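Local coordinates for protein putative metalloprotease II (Bacteroides fragilis, PDB 4ON1) that probably cleaves peptide bonds as an extracellular zinc metalloendopeptidase of the fragilysin family, with one zinc ion held in its catalytic domain, at residues A[27-32]-A[108-113]; A[55-60]-A[80-85]; A[201-206]-A[281-286]; A[289-294]-A[321-326]. One frame throughout, in Å; residues are numbered along the deposited sequence.

Overall arrangement
The contacts fall into two groups. Contacts 1 and 2 belong to the N-terminal fragilysin domain, contact 2 nested within the loop that contact 1 closes, their centres 21 Å apart. Contacts 3 and 4 belong to the metallopeptidase part and touch, because strands 284-288 and 319-323 are neighbours: Leu286 O and Ser322 N are 2.8 Å apart. Zinc is bound by His334, His338, His344 and Asp176, a fourth ligand consistent with the aspartate switch of a fragilysin zymogen. Side chains of contacts 3 and 4 come to about 13 and 11 Å from the metal, whereas contacts 1 and 2 lie away from it. Nearest atoms of contacts 1 and 4 are about 9 Å apart.

Contact 1 of 4, residues A[27-32]-A[108-113]; sequences DYEDLA and VYKDKE
Tyr28, in the first turn of helix 28-35 with CG anti to the backbone N (chi1 176°), takes the aliphatic stem of Lys110 over one face of its ring. Lys110 CB stands 3.8 Å from the ring centroid, 19° off the normal and displaced toward the rim, a CH-pi contact. Lys110 CD continues on, 3.9 Å from Tyr28 CE2. Ala32 CB, one helical turn on, covers the opposite face. Residue types suit their places: the ring offers flat apolar surface while its hydroxyl bonds to Ser89 O, and the lysine packs with its stem while NZ makes a weak hydrogen bond to Gln90 O.

Val108 fills the other half with its two branches. CG1 lies against the backbone of Asp27, and CG2 meets Leu31 CD2 at 3.8 Å. Polar contact runs through a water, which accepts from Tyr28 N (3.1 Å) and donates to Tyr109 O (3.0 Å). A capping box starts the helix: Asp27 N bonds to Asp30 OD2, and Asp30 N makes a weak return bond to Asp27 OD1. Helix 28-35 lies against strands 84-88, 92-99 and 102-109, with Ala93 touching Tyr28, Leu31 and Val108, and Leu88 touching Tyr28 and Ala32.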
loop_
_atom_site.group_PDB
_atom_site.type_symbol
_atom_site.label_atom_id
_atom_site.label_comp_id
_atom_site.label_asym_id
_atom_site.label_seq_id
_atom_site.Cartn_x
_atom_site.Cartn_y
_atom_site.Cartn_z
ATOM N N ASP A 27 -6.960 19.955 8.226
ATOM C CA ASP A 27 -6.351 18.999 9.140
ATOM C C ASP A 27 -7.238 17.752 9.200
ATOM O O ASP A 27 -8.167 17.627 8.396
ATOM C CB ASP A 27 -6.121 19.610 10.525
ATOM C CG ASP A 27 -7.393 20.114 11.171
ATOM O OD1 ASP A 27 -8.498 19.784 10.694
ATOM O OD2 ASP A 27 -7.281 20.846 12.180
ATOM N N TYR A 28 -6.954 16.843 10.130
ATOM C CA TYR A 28 -7.663 15.565 10.180
ATOM C C TYR A 28 -9.182 15.728 10.214
ATOM O O TYR A 28 -9.893 15.058 9.470
ATOM C CB TYR A 28 -7.221 14.724 11.391
ATOM C CG TYR A 28 -8.009 13.432 11.504
ATOM C CD1 TYR A 28 -7.673 12.322 10.736
ATOM C CD2 TYR A 28 -9.106 13.331 12.354
ATOM C CE1 TYR A 28 -8.403 11.143 10.817
ATOM C CE2 TYR A 28 -9.843 12.151 12.446
ATOM C CZ TYR A 28 -9.483 11.064 11.675
ATOM O OH TYR A 28 -10.209 9.899 11.768
ATOM N N GLU A 29 -9.692 16.601 11.076
ATOM C CA GLU A 29 -11.141 16.714 11.189
ATOM C C GLU A 29 -11.799 17.207 9.899
ATOM O O GLU A 29 -12.925 16.819 9.598
ATOM C CB GLU A 29 -11.524 17.619 12.361
ATOM C CG GLU A 29 -11.221 16.993 13.720
ATOM C CD GLU A 29 -11.982 15.683 13.956
ATOM O OE1 GLU A 29 -11.426 14.776 14.618
ATOM O OE2 GLU A 29 -13.140 15.563 13.495
ATOM N N ASP A 30 -11.106 18.048 9.136
ATOM C CA ASP A 30 -11.640 18.480 7.841
ATOM C C ASP A 30 -11.771 17.320 6.857
ATOM O O ASP A 30 -12.843 17.080 6.298
ATOM C CB ASP A 30 -10.752 19.547 7.217
ATOM C CG ASP A 30 -10.746 20.839 8.009
ATOM O OD1 ASP A 30 -11.812 21.239 8.524
ATOM O OD2 ASP A 30 -9.665 21.450 8.111
ATOM N N LEU A 31 -10.669 16.612 6.640
ATOM C CA LEU A 31 -10.651 15.529 5.662
ATOM C C LEU A 31 -11.528 14.371 6.125
ATOM O O LEU A 31 -12.321 13.844 5.342
ATOM C CB LEU A 31 -9.221 15.052 5.412
ATOM C CG LEU A 31 -9.089 13.910 4.401
ATOM C CD1 LEU A 31 -9.911 14.195 3.146
ATOM C CD2 LEU A 31 -7.628 13.683 4.050
ATOM N N ALA A 32 -11.409 13.994 7.400
ATOM C CA ALA A 32 -12.234 12.917 7.944
ATOM C C ALA A 32 -13.711 13.307 7.948
ATOM O O ALA A 32 -14.586 12.458 7.766
ATOM C CB ALA A 32 -11.773 12.546 9.363
ATOM N N VAL A 108 -2.812 13.658 6.910
ATOM C CA VAL A 108 -3.271 14.293 8.140
ATOM C C VAL A 108 -3.455 13.263 9.250
ATOM O O VAL A 108 -4.155 12.275 9.074
ATOM C CB VAL A 108 -4.608 15.065 7.926
ATOM C CG1 VAL A 108 -4.380 16.310 7.117
ATOM C CG2 VAL A 108 -5.650 14.192 7.224
ATOM N N TYR A 109 -2.827 13.512 10.397
ATOM C CA TYR A 109 -2.994 12.673 11.582
ATOM C C TYR A 109 -3.858 13.368 12.622
ATOM O O TYR A 109 -3.768 14.579 12.791
ATOM C CB TYR A 109 -1.636 12.323 12.189
ATOM C CG TYR A 109 -0.983 11.118 11.554
ATOM C CD1 TYR A 109 -0.481 11.173 10.260
ATOM C CD2 TYR A 109 -0.864 9.928 12.257
ATOM C CE1 TYR A 109 0.115 10.066 9.680
ATOM C CE2 TYR A 109 -0.264 8.826 11.694
ATOM C CZ TYR A 109 0.220 8.899 10.405
ATOM O OH TYR A 109 0.814 7.797 9.849
ATOM N N LYS A 110 -4.701 12.610 13.315
ATOM C CA LYS A 110 -5.591 13.218 14.297
ATOM C C LYS A 110 -4.816 13.772 15.486
ATOM O O LYS A 110 -5.078 14.884 15.956
ATOM C CB LYS A 110 -6.643 12.225 14.781
ATOM C CG LYS A 110 -7.587 12.840 15.804
ATOM C CD LYS A 110 -8.734 11.913 16.176
ATOM C CE LYS A 110 -8.224 10.589 16.698
ATOM N NZ LYS A 110 -9.343 9.701 17.131
ATOM N N ASP A 111 -3.854 12.996 15.961
ATOM C CA ASP A 111 -3.068 13.385 17.126
ATOM C C ASP A 111 -1.941 14.334 16.719
ATOM O O ASP A 111 -1.114 13.994 15.872
ATOM C CB ASP A 111 -2.506 12.143 17.819
ATOM C CG ASP A 111 -1.660 12.486 19.029
ATOM O OD1 ASP A 111 -2.220 12.563 20.143
ATOM O OD2 ASP A 111 -0.438 12.688 18.862
ATOM N N LYS A 112 -1.921 15.527 17.311
ATOM C CA LYS A 112 -0.935 16.541 16.941
ATOM C C LYS A 112 0.508 16.086 17.161
ATOM O O LYS A 112 1.374 16.351 16.326
ATOM C CB LYS A 112 -1.171 17.838 17.725
ATOM C CG LYS A 112 -0.037 18.844 17.547
ATOM C CD LYS A 112 -0.299 20.202 18.182
ATOM C CE LYS A 112 0.791 21.197 17.779
ATOM N NZ LYS A 112 0.440 22.612 18.084
ATOM N N GLU A 113 0.766 15.396 18.272
ATOM C CA GLU A 113 2.114 14.896 18.535
ATOM C C GLU A 113 2.525 13.907 17.455
ATOM O O GLU A 113 3.635 13.986 16.927
ATOM C CB GLU A 113 2.230 14.232 19.911
ATOM C CG GLU A 113 1.878 15.116 21.092
ATOM C CD GLU A 113 2.151 14.427 22.418
ATOM O OE1 GLU A 113 3.161 13.691 22.507
ATOM O OE2 GLU A 113 1.366 14.624 23.369
HETATM O O HOH W 1 -4.019 17.077 11.217
#

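Contact 2 of 4, residues A[55-60]-A[80-85]; sequences TTSIKA and DKDSIN
Ser57 and Asp82 meet through polar groups; beside them Ile58 meets Ile84 methyl to methyl, and Thr56 brings its OG1 up to the same Ile84 CG2. The setting is an antiparallel beta meander, in which strands 52-68, 71-78 and 84-88 follow one another. Strand 71-78 pairs with both of the others, so the two segments touch through side chains rather than as directly paired strands.

In the first shell Ser57 OG donates to Asp82 OD2 at 2.8 Å, approaching that oxygen nearly along its C-O axis. Ser57 N adds a weak bond to the same oxygen, 3.4 Å long and bent to 144°. A serine suits this place because its side chain is short: with OG between the backbone N and the carbonyl carbon (chi1 78°), both OG and N reach Asp82 OD2. Asp82 itself is poorly ordered, and its bonds should be read with that in mind.

The other half is built on Ile84. Its CG2 methyl meets Ile58 CG2 at 3.6 Å, the two side chains crossing at about a right angle, and Thr56 reaches it tip to tip, with OG1 3.5 Å from Ile84 CG2. The two beta-branched isoleucines fit extended strands and present a methyl on a short, stiff stem.

Farther out, Phe76 packs on Ile58, Ile95 and Leu97 close on Ile84, and strand 43-49 flanks Thr56 and Ile58. The turn that carries Asp82 is tied back on itself, Gln79 N being a further donor to Asp82 OD2.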
loop_
_atom_site.group_PDB
_atom_site.type_symbol
_atom_site.label_atom_id
_atom_site.label_comp_id
_atom_site.label_asym_id
_atom_site.label_seq_id
_atom_site.Cartn_x
_atom_site.Cartn_y
_atom_site.Cartn_z
ATOM N N THR A 55 -13.174 20.382 -9.159
ATOM C CA THR A 55 -14.036 19.358 -8.584
ATOM C C THR A 55 -13.539 17.963 -8.910
ATOM O O THR A 55 -12.950 17.727 -9.964
ATOM C CB THR A 55 -15.481 19.472 -9.090
ATOM O OG1 THR A 55 -15.489 19.363 -10.519
ATOM C CG2 THR A 55 -16.072 20.804 -8.687
ATOM N N THR A 56 -13.783 17.040 -7.992
ATOM C CA THR A 56 -13.516 15.635 -8.237
ATOM C C THR A 56 -14.628 14.838 -7.583
ATOM O O THR A 56 -15.338 15.344 -6.716
ATOM C CB THR A 56 -12.151 15.191 -7.687
ATOM O OG1 THR A 56 -11.899 13.834 -8.075
ATOM C CG2 THR A 56 -12.135 15.289 -6.167
ATOM N N SER A 57 -14.804 13.598 -8.012
ATOM C CA SER A 57 -15.783 12.743 -7.366
ATOM C C SER A 57 -15.077 11.507 -6.828
ATOM O O SER A 57 -14.135 11.022 -7.442
ATOM C CB SER A 57 -16.899 12.364 -8.339
ATOM O OG SER A 57 -16.472 11.341 -9.215
ATOM N N ILE A 58 -15.513 11.007 -5.675
ATOM C CA ILE A 58 -14.971 9.755 -5.149
ATOM C C ILE A 58 -16.076 8.922 -4.517
ATOM O O ILE A 58 -17.153 9.438 -4.207
ATOM C CB ILE A 58 -13.858 9.970 -4.089
ATOM C CG1 ILE A 58 -14.432 10.553 -2.804
ATOM C CG2 ILE A 58 -12.730 10.836 -4.624
ATOM C CD1 ILE A 58 -13.395 10.662 -1.699
ATOM N N LYS A 59 -15.812 7.630 -4.344
ATOM C CA LYS A 59 -16.722 6.787 -3.586
ATOM C C LYS A 59 -15.936 5.760 -2.802
ATOM O O LYS A 59 -14.753 5.515 -3.074
ATOM C CB LYS A 59 -17.732 6.082 -4.489
ATOM C CG LYS A 59 -17.116 5.096 -5.442
ATOM C CD LYS A 59 -18.190 4.351 -6.229
ATOM C CE LYS A 59 -19.139 5.310 -6.928
ATOM N NZ LYS A 59 -20.119 4.598 -7.802
ATOM N N ALA A 60 -16.598 5.173 -1.813
ATOM C CA ALA A 60 -15.998 4.122 -1.010
ATOM C C ALA A 60 -15.712 2.897 -1.868
ATOM O O ALA A 60 -16.470 2.583 -2.783
ATOM C CB ALA A 60 -16.913 3.757 0.148
ATOM N N ASP A 80 -13.714 8.199 -12.625
ATOM C CA ASP A 80 -13.334 8.045 -14.022
ATOM C C ASP A 80 -12.412 9.175 -14.434
ATOM O O ASP A 80 -12.827 10.337 -14.479
ATOM C CB ASP A 80 -14.587 8.013 -14.912
ATOM C CG ASP A 80 -14.258 7.913 -16.398
ATOM O OD1 ASP A 80 -13.150 7.446 -16.742
ATOM O OD2 ASP A 80 -15.115 8.293 -17.226
ATOM N N LYS A 81 -11.152 8.823 -14.701
ATOM C CA LYS A 81 -10.117 9.787 -15.088
ATOM C C LYS A 81 -9.790 10.721 -13.922
ATOM O O LYS A 81 -8.854 11.518 -13.988
ATOM C CB LYS A 81 -10.523 10.559 -16.344
ATOM C CG LYS A 81 -10.699 9.641 -17.543
ATOM C CD LYS A 81 -10.970 10.399 -18.822
ATOM C CE LYS A 81 -11.295 9.428 -19.946
ATOM N NZ LYS A 81 -11.650 10.129 -21.207
ATOM N N ASP A 82 -10.596 10.615 -12.869
ATOM C CA ASP A 82 -10.441 11.388 -11.652
ATOM C C ASP A 82 -9.039 11.114 -11.127
ATOM O O ASP A 82 -8.309 12.032 -10.747
ATOM C CB ASP A 82 -11.497 10.982 -10.622
ATOM C CG ASP A 82 -12.850 11.617 -10.886
ATOM O OD1 ASP A 82 -12.945 12.473 -11.792
ATOM O OD2 ASP A 82 -13.824 11.244 -10.197
ATOM N N SER A 83 -8.684 9.829 -11.124
ATOM C CA SER A 83 -7.390 9.352 -10.648
ATOM C C SER A 83 -7.060 9.907 -9.264
ATOM O O SER A 83 -6.014 10.529 -9.061
ATOM C CB SER A 83 -6.288 9.719 -11.646
ATOM O OG SER A 83 -5.100 8.990 -11.387
ATOM N N ILE A 84 -7.970 9.686 -8.322
ATOM C CA ILE A 84 -7.753 10.070 -6.932
ATOM C C ILE A 84 -8.044 8.891 -5.994
ATOM O O ILE A 84 -8.931 8.084 -6.265
ATOM C CB ILE A 84 -8.627 11.302 -6.566
ATOM C CG1 ILE A 84 -8.554 11.629 -5.073
ATOM C CG2 ILE A 84 -10.065 11.080 -6.979
ATOM C CD1 ILE A 84 -9.243 12.928 -4.707
ATOM N N ASN A 85 -7.283 8.790 -4.907
ATOM C CA ASN A 85 -7.533 7.814 -3.855
ATOM C C ASN A 85 -7.526 8.515 -2.514
ATOM O O ASN A 85 -6.887 9.556 -2.363
ATOM C CB ASN A 85 -6.480 6.698 -3.846
ATOM C CG ASN A 85 -6.615 5.748 -5.024
ATOM O OD1 ASN A 85 -5.754 5.706 -5.906
ATOM N ND2 ASN A 85 -7.703 4.988 -5.047
#

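Contact 3 of 4, residues A[201-206]-A[281-286]; sequences ATLEFM and KKPYIL
Met206 lies on the ring of Tyr284, its neighbour across a parallel beta bridge in which Met206 N bonds to Pro283 O and Ile285 N to Met206 O, both 2.9 Å and nearly straight. The strand directions differ by 28°, and the pair belongs to the twisted central sheet of a metzincin-like catalytic domain.

Both side chains rise from one face of the sheet, side by side. Met206 CB makes a CH-pi contact over the ring face, 3.6 Å from its centroid, 24° off the normal and displaced toward the rim, and CG follows toward CZ. The chain bends at chi2, and SD is oblique to the ring, a Met-aromatic contact. A flexible, unbranched methionine can follow a ring in this way. Its other flank meets Lys282, Met206 CG lying 3.9 Å from Lys282 CD. Lys282 NZ makes a 2.8 Å salt bridge to Glu204 OE1, from 52° above the carboxylate plane. Thr245 holds Glu204 OE2, and Gln279 also accepts from the lysine.

On the opposite face the ring of Pro283 is a bump fitting the hollow between Leu203 CD1 and the Phe205 ring, Pro283 CB touching Phe205 CD1 at 3.8 Å. Lacking an N-H, the proline cannot donate to Glu204 O, and its CD comes to 3.2 Å from that oxygen. Ile285 lies side by side with Phe205, its CD1 4.0 Å from Phe205 CD1.

Strand 201-209 lies between strands 240-248 and 284-288; Tyr284 packs on helix 259-271, and Phe205 and Ile285 on helix 331-340, which carries the zinc ligands His334 and His338.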
loop_
_atom_site.group_PDB
_atom_site.type_symbol
_atom_site.label_atom_id
_atom_site.label_comp_id
_atom_site.label_asym_id
_atom_site.label_seq_id
_atom_site.Cartn_x
_atom_site.Cartn_y
_atom_site.Cartn_z
ATOM N N ALA A 201 -14.269 -16.094 -2.913
ATOM C CA ALA A 201 -13.371 -16.539 -1.865
ATOM C C ALA A 201 -12.752 -15.340 -1.149
ATOM O O ALA A 201 -12.364 -14.361 -1.783
ATOM C CB ALA A 201 -12.297 -17.433 -2.441
ATOM N N THR A 202 -12.654 -15.423 0.174
ATOM C CA THR A 202 -12.000 -14.378 0.947
ATOM C C THR A 202 -10.495 -14.615 0.991
ATOM O O THR A 202 -10.033 -15.652 1.448
ATOM C CB THR A 202 -12.541 -14.304 2.390
ATOM O OG1 THR A 202 -13.926 -13.938 2.368
ATOM C CG2 THR A 202 -11.768 -13.267 3.192
ATOM N N LEU A 203 -9.732 -13.650 0.497
ATOM C CA LEU A 203 -8.283 -13.694 0.615
ATOM C C LEU A 203 -7.846 -12.739 1.720
ATOM O O LEU A 203 -8.048 -11.528 1.610
ATOM C CB LEU A 203 -7.622 -13.327 -0.717
ATOM C CG LEU A 203 -6.096 -13.385 -0.787
ATOM C CD1 LEU A 203 -5.572 -14.729 -0.291
ATOM C CD2 LEU A 203 -5.634 -13.117 -2.203
ATOM N N GLU A 204 -7.283 -13.278 2.799
ATOM C CA GLU A 204 -6.837 -12.432 3.911
ATOM C C GLU A 204 -5.323 -12.324 3.983
ATOM O O GLU A 204 -4.634 -13.333 4.136
ATOM C CB GLU A 204 -7.368 -12.947 5.257
ATOM C CG GLU A 204 -6.918 -12.093 6.457
ATOM C CD GLU A 204 -7.461 -12.589 7.795
ATOM O OE1 GLU A 204 -7.963 -13.731 7.864
ATOM O OE2 GLU A 204 -7.386 -11.833 8.788
ATOM N N PHE A 205 -4.808 -11.103 3.853
ATOM C CA PHE A 205 -3.379 -10.858 4.023
ATOM C C PHE A 205 -3.066 -10.465 5.455
ATOM O O PHE A 205 -3.686 -9.543 5.999
ATOM C CB PHE A 205 -2.891 -9.762 3.073
ATOM C CG PHE A 205 -2.996 -10.133 1.635
ATOM C CD1 PHE A 205 -2.039 -10.948 1.046
ATOM C CD2 PHE A 205 -4.072 -9.696 0.873
ATOM C CE1 PHE A 205 -2.145 -11.305 -0.284
ATOM C CE2 PHE A 205 -4.187 -10.052 -0.461
ATOM C CZ PHE A 205 -3.219 -10.853 -1.042
ATOM N N MET A 206 -2.111 -11.167 6.061
ATOM C CA MET A 206 -1.651 -10.822 7.398
ATOM C C MET A 206 -0.414 -9.948 7.279
ATOM O O MET A 206 0.659 -10.408 6.887
ATOM C CB MET A 206 -1.351 -12.078 8.218
ATOM C CG MET A 206 -2.507 -13.070 8.311
ATOM S SD MET A 206 -3.862 -12.428 9.322
ATOM C CE MET A 206 -3.143 -12.619 10.960
ATOM N N LYS A 281 -2.398 -20.822 7.174
ATOM C CA LYS A 281 -2.759 -20.994 5.769
ATOM C C LYS A 281 -3.119 -19.677 5.098
ATOM O O LYS A 281 -3.880 -19.653 4.134
ATOM C CB LYS A 281 -3.926 -21.975 5.655
ATOM C CG LYS A 281 -3.594 -23.378 6.143
ATOM C CD LYS A 281 -4.820 -24.278 6.008
ATOM C CE LYS A 281 -4.453 -25.747 6.043
ATOM N NZ LYS A 281 -5.664 -26.602 5.855
ATOM N N LYS A 282 -2.543 -18.589 5.604
ATOM C CA LYS A 282 -2.736 -17.259 5.034
ATOM C C LYS A 282 -1.387 -16.706 4.603
ATOM O O LYS A 282 -0.360 -17.119 5.135
ATOM C CB LYS A 282 -3.384 -16.307 6.052
ATOM C CG LYS A 282 -4.693 -16.788 6.643
ATOM C CD LYS A 282 -5.156 -15.812 7.727
ATOM C CE LYS A 282 -6.316 -16.384 8.538
ATOM N NZ LYS A 282 -6.700 -15.449 9.625
ATOM N N PRO A 283 -1.387 -15.776 3.638
ATOM C CA PRO A 283 -0.155 -15.074 3.259
ATOM C C PRO A 283 0.257 -14.115 4.354
ATOM O O PRO A 283 -0.593 -13.366 4.829
ATOM C CB PRO A 283 -0.544 -14.303 1.986
ATOM C CG PRO A 283 -1.868 -14.889 1.548
ATOM C CD PRO A 283 -2.531 -15.374 2.802
ATOM N N TYR A 284 1.527 -14.143 4.744
ATOM C CA TYR A 284 2.048 -13.223 5.751
ATOM C C TYR A 284 3.135 -12.346 5.162
ATOM O O TYR A 284 4.059 -12.853 4.541
ATOM C CB TYR A 284 2.607 -13.990 6.949
ATOM C CG TYR A 284 1.564 -14.563 7.873
ATOM C CD1 TYR A 284 0.861 -15.703 7.533
ATOM C CD2 TYR A 284 1.318 -13.984 9.108
ATOM C CE1 TYR A 284 -0.089 -16.236 8.386
ATOM C CE2 TYR A 284 0.371 -14.506 9.968
ATOM C CZ TYR A 284 -0.324 -15.630 9.604
ATOM O OH TYR A 284 -1.259 -16.153 10.453
ATOM N N ILE A 285 3.033 -11.033 5.356
ATOM C CA ILE A 285 4.075 -10.146 4.862
ATOM C C ILE A 285 4.647 -9.286 5.981
ATOM O O ILE A 285 3.907 -8.613 6.701
ATOM C CB ILE A 285 3.558 -9.246 3.721
ATOM C CG1 ILE A 285 3.075 -10.103 2.550
ATOM C CG2 ILE A 285 4.669 -8.341 3.208
ATOM C CD1 ILE A 285 1.579 -10.124 2.412
ATOM N N LEU A 286 5.972 -9.331 6.135
ATOM C CA LEU A 286 6.667 -8.515 7.131
ATOM C C LEU A 286 6.943 -7.119 6.587
ATOM O O LEU A 286 7.488 -6.971 5.485
ATOM C CB LEU A 286 7.988 -9.176 7.544
ATOM C CG LEU A 286 8.799 -8.446 8.617
ATOM C CD1 LEU A 286 8.082 -8.504 9.963
ATOM C CD2 LEU A 286 10.201 -9.042 8.733
#

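Contact 4 of 4, residues A[289-294]-A[321-326]; sequences DGTWDS and ISTTSS
From Asp289 to Trp292 the chain runs at 128° to the direction of 321-325, coming nearest where the CA atoms of Asp289 and Thr324 are 5.1 Å apart. An ST turn ends strand 319-323: Thr323 OG1 accepts from Ser325 N at 3.3 Å. The same hydroxyl faces two carbonyls of the loop, Gly290 O at 2.8 Å and Asp289 O at 2.9 Å; the one hydroxyl proton has both carbonyls within reach. A hydroxyl suits this spot because it can accept from Ser325 N while turning its proton toward the loop carbonyls; its beta branch suits a strand.

Trp292 spreads its indole against Ile321. Ile321 CD1 is centred over one face, 3.7 Å from the centroid of the five-membered ring, chi2 being extended (-173°). At the ring's edge CZ3 meets Thr323 N. Arg288 makes a cation-pi contact with the same indole, and Ala262 of helix 259-271 touches both Trp292 and Ile321.

Asp289 OD1 bonds to Tyr121 OH of helix 112-126, a tie to the N-terminal domain, and Thr324 OG1 to Ser215 OG. Between the two side chains a water donates to Asp289 OD2 at 2.6 Å and accepts from Thr324 OG1 at 2.7 Å.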
loop_
_atom_site.group_PDB
_atom_site.type_symbol
_atom_site.label_atom_id
_atom_site.label_comp_id
_atom_site.label_asym_id
_atom_site.label_seq_id
_atom_site.Cartn_x
_atom_site.Cartn_y
_atom_site.Cartn_z
ATOM N N ASP A 289 10.037 0.108 7.369
ATOM C CA ASP A 289 10.172 1.309 6.561
ATOM C C ASP A 289 11.379 1.205 5.632
ATOM O O ASP A 289 11.356 1.722 4.518
ATOM C CB ASP A 289 10.301 2.550 7.430
ATOM C CG ASP A 289 10.354 3.809 6.606
ATOM O OD1 ASP A 289 11.426 4.438 6.545
ATOM O OD2 ASP A 289 9.326 4.153 5.992
ATOM N N GLY A 290 12.426 0.532 6.101
ATOM C CA GLY A 290 13.676 0.439 5.375
ATOM C C GLY A 290 13.720 -0.641 4.311
ATOM O O GLY A 290 12.697 -1.037 3.757
ATOM N N THR A 291 14.927 -1.114 4.024
ATOM C CA THR A 291 15.145 -2.087 2.964
ATOM C C THR A 291 16.042 -3.218 3.438
ATOM O O THR A 291 16.439 -3.259 4.600
ATOM C CB THR A 291 15.803 -1.442 1.739
ATOM O OG1 THR A 291 17.016 -0.798 2.148
ATOM C CG2 THR A 291 14.866 -0.430 1.093
ATOM N N TRP A 292 16.367 -4.128 2.526
ATOM C CA TRP A 292 17.292 -5.210 2.823
ATOM C C TRP A 292 18.499 -5.149 1.901
ATOM O O TRP A 292 18.504 -4.393 0.924
ATOM C CB TRP A 292 16.600 -6.570 2.702
ATOM C CG TRP A 292 15.558 -6.776 3.748
ATOM C CD1 TRP A 292 15.722 -7.388 4.958
ATOM C CD2 TRP A 292 14.194 -6.339 3.698
ATOM N NE1 TRP A 292 14.540 -7.368 5.659
ATOM C CE2 TRP A 292 13.588 -6.729 4.909
ATOM C CE3 TRP A 292 13.428 -5.660 2.745
ATOM C CZ2 TRP A 292 12.247 -6.469 5.188
ATOM C CZ3 TRP A 292 12.100 -5.401 3.025
ATOM C CH2 TRP A 292 11.521 -5.807 4.236
ATOM N N ASP A 293 19.520 -5.937 2.228
ATOM C CA ASP A 293 20.718 -6.051 1.405
ATOM C C ASP A 293 21.317 -4.683 1.077
ATOM O O ASP A 293 21.477 -4.335 -0.095
ATOM C CB ASP A 293 20.416 -6.807 0.106
ATOM C CG ASP A 293 21.677 -7.292 -0.589
ATOM O OD1 ASP A 293 22.596 -7.770 0.112
ATOM O OD2 ASP A 293 21.756 -7.182 -1.832
ATOM N N SER A 294 21.612 -3.907 2.119
ATOM C CA SER A 294 22.240 -2.594 1.967
ATOM C C SER A 294 21.553 -1.709 0.922
ATOM O O SER A 294 22.218 -1.104 0.082
ATOM C CB SER A 294 23.716 -2.765 1.609
ATOM O OG SER A 294 24.363 -3.579 2.570
ATOM N N ILE A 321 8.515 -10.328 2.531
ATOM C CA ILE A 321 8.909 -9.158 3.284
ATOM C C ILE A 321 8.799 -7.969 2.332
ATOM O O ILE A 321 8.995 -8.116 1.123
ATOM C CB ILE A 321 10.325 -9.304 3.844
ATOM C CG1 ILE A 321 11.344 -9.366 2.711
ATOM C CG2 ILE A 321 10.445 -10.598 4.657
ATOM C CD1 ILE A 321 12.756 -9.683 3.192
ATOM N N SER A 322 8.472 -6.800 2.867
ATOM C CA SER A 322 8.272 -5.635 2.015
ATOM C C SER A 322 8.561 -4.339 2.737
ATOM O O SER A 322 8.196 -4.177 3.899
ATOM C CB SER A 322 6.836 -5.607 1.483
ATOM O OG SER A 322 6.654 -4.479 0.638
ATOM N N THR A 323 9.196 -3.410 2.033
ATOM C CA THR A 323 9.308 -2.044 2.523
ATOM C C THR A 323 7.931 -1.382 2.468
ATOM O O THR A 323 7.053 -1.822 1.719
ATOM C CB THR A 323 10.310 -1.224 1.694
ATOM O OG1 THR A 323 10.574 0.033 2.342
ATOM C CG2 THR A 323 9.771 -0.995 0.287
ATOM N N THR A 324 7.720 -0.351 3.278
ATOM C CA THR A 324 6.486 0.430 3.177
ATOM C C THR A 324 6.788 1.867 2.776
ATOM O O THR A 324 5.882 2.697 2.705
ATOM C CB THR A 324 5.697 0.454 4.493
ATOM O OG1 THR A 324 6.552 0.911 5.551
ATOM C CG2 THR A 324 5.185 -0.930 4.816
ATOM N N SER A 325 8.066 2.154 2.537
ATOM C CA SER A 325 8.515 3.509 2.223
ATOM C C SER A 325 7.742 4.132 1.059
ATOM O O SER A 325 7.480 3.477 0.049
ATOM C CB SER A 325 10.015 3.506 1.900
ATOM O OG SER A 325 10.409 4.759 1.374
ATOM N N SER A 326 7.385 5.405 1.223
ATOM C CA SER A 326 6.731 6.206 0.186
ATOM C C SER A 326 7.517 6.250 -1.122
ATOM O O SER A 326 6.945 6.450 -2.189
ATOM C CB SER A 326 6.525 7.642 0.687
ATOM O OG SER A 326 5.811 7.666 1.911
HETATM O O HOH W 2 6.834 3.537 6.218
#